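Local coordinates for uncharacterized protein Rv3272 (Mycobacterium tuberculosis, PDB 5YX6) that binds fatty acyl-CoAs of varying chain length, palmitoyl-CoA most tightly, and probably acts in fatty acid metabolism as a dimeric family III CoA transferase, at residues Pro60-Thr64 and Tyr65-Asn69; Val202-Met206 and Tyr207-Val211; Ala367-Ser371 and Phe372-Val376. One frame throughout, in Å; residues are numbered along the deposited sequence.

Contact 1. Residues Pro60-Thr64 and Tyr65-Asn69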
# COMPACT_ATOMS: atom_id res chain seq x y z
N PRO A 60 -8.47 21.32 22.76
CA PRO A 60 -7.05 20.92 22.80
C PRO A 60 -6.58 20.39 21.44
O PRO A 60 -7.34 19.67 20.77
CB PRO A 60 -7.02 19.83 23.87
CG PRO A 60 -8.20 20.10 24.74
CD PRO A 60 -9.25 20.68 23.84
N PRO A 61 -5.35 20.75 21.04
CA PRO A 61 -4.70 20.29 19.81
C PRO A 61 -4.78 18.76 19.61
O PRO A 61 -4.82 18.00 20.58
CB PRO A 61 -3.25 20.74 20.00
CG PRO A 61 -3.36 21.96 20.85
CD PRO A 61 -4.51 21.71 21.78
N LEU A 62 -4.78 18.34 18.35
CA LEU A 62 -4.89 16.93 17.99
C LEU A 62 -3.56 16.36 17.49
O LEU A 62 -3.02 16.79 16.48
CB LEU A 62 -5.98 16.74 16.93
CG LEU A 62 -6.10 15.42 16.17
CD1 LEU A 62 -6.06 14.21 17.10
CD2 LEU A 62 -7.39 15.42 15.35
N ALA A 63 -3.02 15.40 18.25
CA ALA A 63 -1.80 14.68 17.91
C ALA A 63 -2.07 13.82 16.68
O ALA A 63 -2.25 12.61 16.77
CB ALA A 63 -1.31 13.83 19.07
N THR A 64 -2.13 14.47 15.53
CA THR A 64 -2.60 13.85 14.30
C THR A 64 -1.77 12.65 13.82
O THR A 64 -2.28 11.78 13.13
CB THR A 64 -2.64 14.91 13.17
OG1 THR A 64 -2.77 14.27 11.90
CG2 THR A 64 -1.36 15.72 13.18
N TYR A 65 -0.51 12.57 14.22
CA TYR A 65 0.30 11.42 13.83
C TYR A 65 0.26 10.31 14.88
O TYR A 65 0.21 9.13 14.53
CB TYR A 65 1.74 11.85 13.54
CG TYR A 65 1.82 12.84 12.39
CD1 TYR A 65 1.71 12.41 11.07
CD2 TYR A 65 1.99 14.20 12.63
CE1 TYR A 65 1.77 13.32 10.02
CE2 TYR A 65 2.05 15.11 11.59
CZ TYR A 65 1.94 14.67 10.29
OH TYR A 65 2.00 15.59 9.25
N PHE A 66 0.26 10.68 16.16
CA PHE A 66 0.31 9.67 17.21
C PHE A 66 -1.03 8.96 17.47
O PHE A 66 -1.09 7.73 17.51
CB PHE A 66 0.78 10.30 18.53
CG PHE A 66 0.88 9.31 19.65
CD1 PHE A 66 1.99 8.48 19.76
CD2 PHE A 66 -0.14 9.19 20.58
CE1 PHE A 66 2.09 7.56 20.78
CE2 PHE A 66 -0.06 8.27 21.60
CZ PHE A 66 1.06 7.44 21.71
N LEU A 67 -2.10 9.72 17.63
CA LEU A 67 -3.36 9.17 18.09
C LEU A 67 -3.99 8.05 17.22
O LEU A 67 -4.45 7.04 17.76
CB LEU A 67 -4.39 10.29 18.27
CG LEU A 67 -5.73 9.83 18.85
CD1 LEU A 67 -5.93 10.46 20.22
CD2 LEU A 67 -6.87 10.17 17.93
N PRO A 68 -4.02 8.23 15.89
CA PRO A 68 -4.74 7.20 15.12
C PRO A 68 -4.11 5.81 15.11
O PRO A 68 -4.84 4.84 14.91
CB PRO A 68 -4.75 7.77 13.69
CG PRO A 68 -4.45 9.21 13.83
CD PRO A 68 -3.56 9.33 15.02
N ASN A 69 -2.80 5.69 15.33
CA ASN A 69 -2.15 4.40 15.20
C ASN A 69 -1.65 3.77 16.51
O ASN A 69 -0.84 2.84 16.49
CB ASN A 69 -0.97 4.50 14.22
CG ASN A 69 -1.40 4.81 12.80
OD1 ASN A 69 -2.47 4.39 12.35
ND2 ASN A 69 -0.56 5.52 12.08

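Contact 2. Residues Val202-Met206 and Tyr207-Val211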
# COMPACT_ATOMS: atom_id res chain seq x y z
N VAL A 202 12.02 -11.45 10.38
CA VAL A 202 11.31 -10.83 9.29
C VAL A 202 11.85 -9.42 9.02
O VAL A 202 12.13 -8.67 9.95
CB VAL A 202 9.80 -10.80 9.63
CG1 VAL A 202 9.08 -9.79 8.81
CG2 VAL A 202 9.20 -12.18 9.44
N GLN A 203 12.03 -9.08 7.74
CA GLN A 203 12.56 -7.76 7.38
C GLN A 203 11.73 -7.12 6.27
O GLN A 203 11.42 -7.77 5.26
CB GLN A 203 14.03 -7.85 6.97
CG GLN A 203 14.96 -8.22 8.12
CD GLN A 203 16.42 -8.37 7.70
OE1 GLN A 203 16.83 -9.43 7.23
NE2 GLN A 203 17.20 -7.31 7.90
N VAL A 204 11.36 -5.86 6.47
CA VAL A 204 10.60 -5.11 5.48
C VAL A 204 11.26 -3.75 5.26
O VAL A 204 11.48 -3.00 6.21
CB VAL A 204 9.14 -4.90 5.92
CG1 VAL A 204 8.40 -4.00 4.94
CG2 VAL A 204 8.44 -6.23 6.06
N ALA A 205 11.60 -3.44 4.01
CA ALA A 205 12.16 -2.13 3.66
C ALA A 205 11.13 -1.26 2.94
O ALA A 205 10.44 -1.72 2.02
CB ALA A 205 13.40 -2.30 2.81
N MET A 206 11.01 -0.01 3.38
CA MET A 206 10.07 0.92 2.76
C MET A 206 10.39 1.10 1.28
O MET A 206 9.48 1.19 0.44
CB MET A 206 10.10 2.27 3.48
CG MET A 206 9.28 2.33 4.77
SD MET A 206 9.64 3.82 5.76
CE MET A 206 9.14 5.12 4.63
N TYR A 207 11.67 1.13 0.97
CA TYR A 207 12.09 1.22 -0.42
C TYR A 207 11.56 0.05 -1.24
O TYR A 207 11.04 0.25 -2.35
CB TYR A 207 13.61 1.27 -0.50
CG TYR A 207 14.16 1.41 -1.90
CD1 TYR A 207 14.15 2.64 -2.54
CD2 TYR A 207 14.73 0.33 -2.56
CE1 TYR A 207 14.67 2.79 -3.82
CE2 TYR A 207 15.25 0.47 -3.83
CZ TYR A 207 15.22 1.70 -4.45
OH TYR A 207 15.74 1.83 -5.71
N ASP A 208 11.67 -1.16 -0.70
CA ASP A 208 11.21 -2.37 -1.39
C ASP A 208 9.71 -2.32 -1.63
O ASP A 208 9.23 -2.72 -2.68
CB ASP A 208 11.58 -3.63 -0.60
CG ASP A 208 13.08 -3.88 -0.55
OD1 ASP A 208 13.81 -3.13 -1.24
OD2 ASP A 208 13.53 -4.81 0.16
N VAL A 209 8.97 -1.80 -0.65
CA VAL A 209 7.54 -1.63 -0.79
C VAL A 209 7.21 -0.64 -1.90
O VAL A 209 6.31 -0.88 -2.70
CB VAL A 209 6.91 -1.18 0.52
CG1 VAL A 209 5.41 -0.93 0.32
CG2 VAL A 209 7.15 -2.23 1.62
N ALA A 210 7.93 0.47 -1.94
CA ALA A 210 7.70 1.52 -2.93
C ALA A 210 7.96 1.02 -4.34
O ALA A 210 7.17 1.26 -5.25
CB ALA A 210 8.56 2.74 -2.64
N VAL A 211 9.08 0.31 -4.50
CA VAL A 211 9.41 -0.34 -5.76
C VAL A 211 8.27 -1.28 -6.15
O VAL A 211 7.80 -1.27 -7.28
CB VAL A 211 10.75 -1.11 -5.67
CG1 VAL A 211 10.88 -2.12 -6.79
CG2 VAL A 211 11.94 -0.13 -5.69
O HOH W 1 12.02 -5.56 2.20

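Contact 3. Residues Ala367-Ser371 and Phe372-Val376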
# COMPACT_ATOMS: atom_id res chain seq x y z
N ALA A 367 -9.12 -3.88 6.25
CA ALA A 367 -9.65 -5.24 6.18
C ALA A 367 -10.79 -5.49 7.17
O ALA A 367 -10.70 -5.10 8.34
CB ALA A 367 -8.54 -6.25 6.39
N ARG A 368 -11.84 -6.16 6.70
CA ARG A 368 -13.04 -6.47 7.47
C ARG A 368 -13.31 -7.98 7.60
O ARG A 368 -12.96 -8.76 6.72
CB ARG A 368 -14.25 -5.81 6.81
CG ARG A 368 -13.95 -4.42 6.25
CD ARG A 368 -15.23 -3.66 5.89
NE ARG A 368 -16.01 -3.22 7.04
CZ ARG A 368 -17.19 -2.62 6.95
NH1 ARG A 368 -17.73 -2.39 5.76
NH2 ARG A 368 -17.84 -2.24 8.04
N TYR A 369 -13.93 -8.39 8.70
CA TYR A 369 -14.14 -9.82 9.02
C TYR A 369 -15.55 -10.04 9.54
O TYR A 369 -16.12 -9.16 10.20
CB TYR A 369 -13.11 -10.31 10.06
CG TYR A 369 -11.67 -10.05 9.68
CD1 TYR A 369 -11.09 -8.80 9.89
CD2 TYR A 369 -10.88 -11.04 9.09
CE1 TYR A 369 -9.79 -8.54 9.54
CE2 TYR A 369 -9.56 -10.78 8.73
CZ TYR A 369 -9.03 -9.53 8.96
OH TYR A 369 -7.72 -9.25 8.62
N ALA A 370 -16.14 -11.19 9.25
CA ALA A 370 -17.51 -11.42 9.67
C ALA A 370 -17.64 -11.84 11.14
O ALA A 370 -18.57 -11.42 11.82
CB ALA A 370 -18.17 -12.46 8.78
N SER A 371 -16.69 -12.63 11.63
CA SER A 371 -16.82 -13.23 12.97
C SER A 371 -16.34 -12.34 14.12
O SER A 371 -16.52 -12.69 15.29
CB SER A 371 -16.07 -14.55 13.01
OG SER A 371 -14.68 -14.33 13.14
N PHE A 372 -15.74 -11.20 13.80
CA PHE A 372 -15.30 -10.25 14.82
C PHE A 372 -15.11 -8.88 14.18
O PHE A 372 -14.97 -8.78 12.96
CB PHE A 372 -13.98 -10.70 15.49
CG PHE A 372 -12.79 -10.61 14.58
CD1 PHE A 372 -12.49 -11.64 13.70
CD2 PHE A 372 -11.96 -9.50 14.60
CE1 PHE A 372 -11.40 -11.55 12.85
CE2 PHE A 372 -10.87 -9.41 13.76
CZ PHE A 372 -10.59 -10.43 12.88
N ARG A 373 -15.11 -7.83 15.00
CA ARG A 373 -14.87 -6.48 14.50
C ARG A 373 -13.40 -6.08 14.65
O ARG A 373 -12.89 -5.98 15.77
CB ARG A 373 -15.78 -5.48 15.23
N ALA A 374 -12.73 -5.82 13.53
CA ALA A 374 -11.31 -5.47 13.57
C ALA A 374 -11.10 -4.01 13.95
O ALA A 374 -10.43 -3.27 13.25
CB ALA A 374 -10.66 -5.75 12.22
N VAL A 375 -11.68 -3.61 15.08
CA VAL A 375 -11.51 -2.27 15.61
C VAL A 375 -11.33 -2.33 17.12
O VAL A 375 -11.69 -3.33 17.75
CB VAL A 375 -12.71 -1.35 15.30
CG1 VAL A 375 -13.03 -1.37 13.81
CG2 VAL A 375 -13.91 -1.78 16.12
N VAL A 376 -10.79 -1.26 17.69
CA VAL A 376 -10.73 -1.12 19.13
C VAL A 376 -11.24 0.28 19.49
O VAL A 376 -11.05 1.23 18.73
CB VAL A 376 -9.30 -1.36 19.69
CG1 VAL A 376 -8.37 -0.18 19.44
CG2 VAL A 376 -9.35 -1.68 21.18
O HOH W 2 -14.11 -6.61 11.09

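Contact 1. Residues Pro60-Thr64 and Tyr65-Asn69
A63 and L67 are joined by a single backbone hydrogen bond that opens a helical turn where the hairpin strand 59-62 ends; residues 65-68 have helical backbone angles without the regular bonding. The L67 N to A63 O distance is 3.0 Å and the N-H...O angle is 168°, so the bond is nearly straight. A63 is also the centre of an inverse gamma turn, in which T64 N makes a weak bond to L62 O; this tight bend turns the chain from the strand into the helical turn.

The apolar contacts lie around this bond. A63 CB meets F66 CB at 4.1 Å, and the phenyl ring extends from there to pack on E47 and R50. L62 CD1 approaches L67 CD2 at 4.2 Å, the two leucines touching through one methyl each. Both also lean on I360 of strand 360-363, so the pair bridges the hairpin end and that strand.

The threonine methyl runs along the tyrosine ring. With OG1 of T64 anti to the backbone N (chi1 166°), CG2 falls between that N and the carbonyl carbon and reaches the ring in an oblique approach, 3.7 Å from Y65 CD2. The side chain of Y65 comes within about 7 Å of that of D175, inferred to be the nucleophile, which puts the turn near the probable active site. On the second subunit, M219 packs against T64 and P68, and N216 against Y65.

The next carbonyl along the turn meets a proline. P68 has no N-H for the T64 carbonyl; its CD stands there instead, 3.3 Å from T64 O.

Contact 2. Residues Val202-Met206 and Tyr207-Val211
D208 and A205 meet at the junction where the last strand of the parallel sheet, 201-205, passes directly into helix 206-213, a beta-to-alpha connection of the Rossmann-fold domain. The D208 side chain starts with CB at 3.4 Å from A205 O. With CG anti to its own carbonyl carbon (chi1 -68°), the carboxylate lies beside the A205 methyl, with CG 3.7 Å from A205 CB. At the tip, OD2 takes a 2.6 Å hydrogen bond from a water that in turn accepts one from A205 N at 2.8 Å. The water thus joins the backbone N-H of the N-cap residue to the carboxylate in the first turn. OD2 also forms a salt bridge with R364 of the second subunit, while OD1 is bonded to N347 of that subunit. With the water, R364 and N347 all donating to it, this buried carboxylate would probably favour its ionised form.

The helix itself starts with V209 N bonded to A205 O at 3.0 Å and A210 N to M206 O, the first i to i+4 bonds of the helix. V204 CG1 and V209 CG2 touch at 4.0 Å, an apolar contact from strand to helix.

The N-to-C directions of strand 202-205 and helix 207-211 differ by 61°. M206 packs on D175, the inferred nucleophile, and on S178, both of helix 173-196; V204 lies against L130 of the neighbouring strand 126-131. At V202 and Q203 the sheet continues antiparallel into a strand of the second subunit.

Contact 3. Residues Ala367-Ser371 and Phe372-Val376
Y369 and F372 are brought into an offset stack by two different first torsions. In Y369, CG stands anti to the carbonyl carbon (chi1 -54°); in F372 it lies between the backbone N and the carbonyl carbon (chi1 70°). Between them the chain turns through A370 and S371.

The ring centroids are 4.7 Å apart and the planes are inclined by 21°. The overlap is by the rim: F372 CZ sits over the tyrosine face, 3.4 Å from Y369 CG. Y369 CB adds a CH-pi contact, 3.9 Å from the centroid of the F372 ring. At the edge of the tyrosine ring, A374 CB lies 3.9 Å from Y369 CD1.

A water on the inside of the turn completes the closure. It accepts from Y369 N at 3.0 Å and from A374 N at 2.9 Å, and donates to F372 O at 3.0 Å, so three backbone groups are tied through one molecule. A374 is the centre of an inverse gamma turn, with a weak bond from V375 N to R373 O.

At the dimer interface, R368 and Y369 continue the sheet antiparallel with a strand of the second subunit. S371 OG, in the plane of the F372 ring at its edge, is hydrogen-bonded to D200 and H192 of that subunit, and the H192 ring meets F372 edge-to-face. Ring stacking and the water bridge thus link the two halves of the turn, while both the F372 ring and the S371 hydroxyl reach the partner subunit, one by an aromatic contact and the other by polar bonds.

In the fold
From the N terminus, contact 1 comes first, joining the hairpin of strands 54-56 and 59-62 to the segment before strand 74-77. Contact 2 follows, joining strand 201-205, last of the parallel sheet, to helix 206-213, and contact 3 joins strand 368-369 to the loop before helix 387-390. Each closes within ten consecutive residues, so the three stand in series, neither nested nor crossed. Contacts 1 and 3 approach to about 8 Å between nearest atoms. Within one chain contacts 2 and 3 stay about 16 Å apart at their nearest atoms, yet across the dimer V202 of contact 2 packs on Y369 of contact 3. All three touch the second subunit.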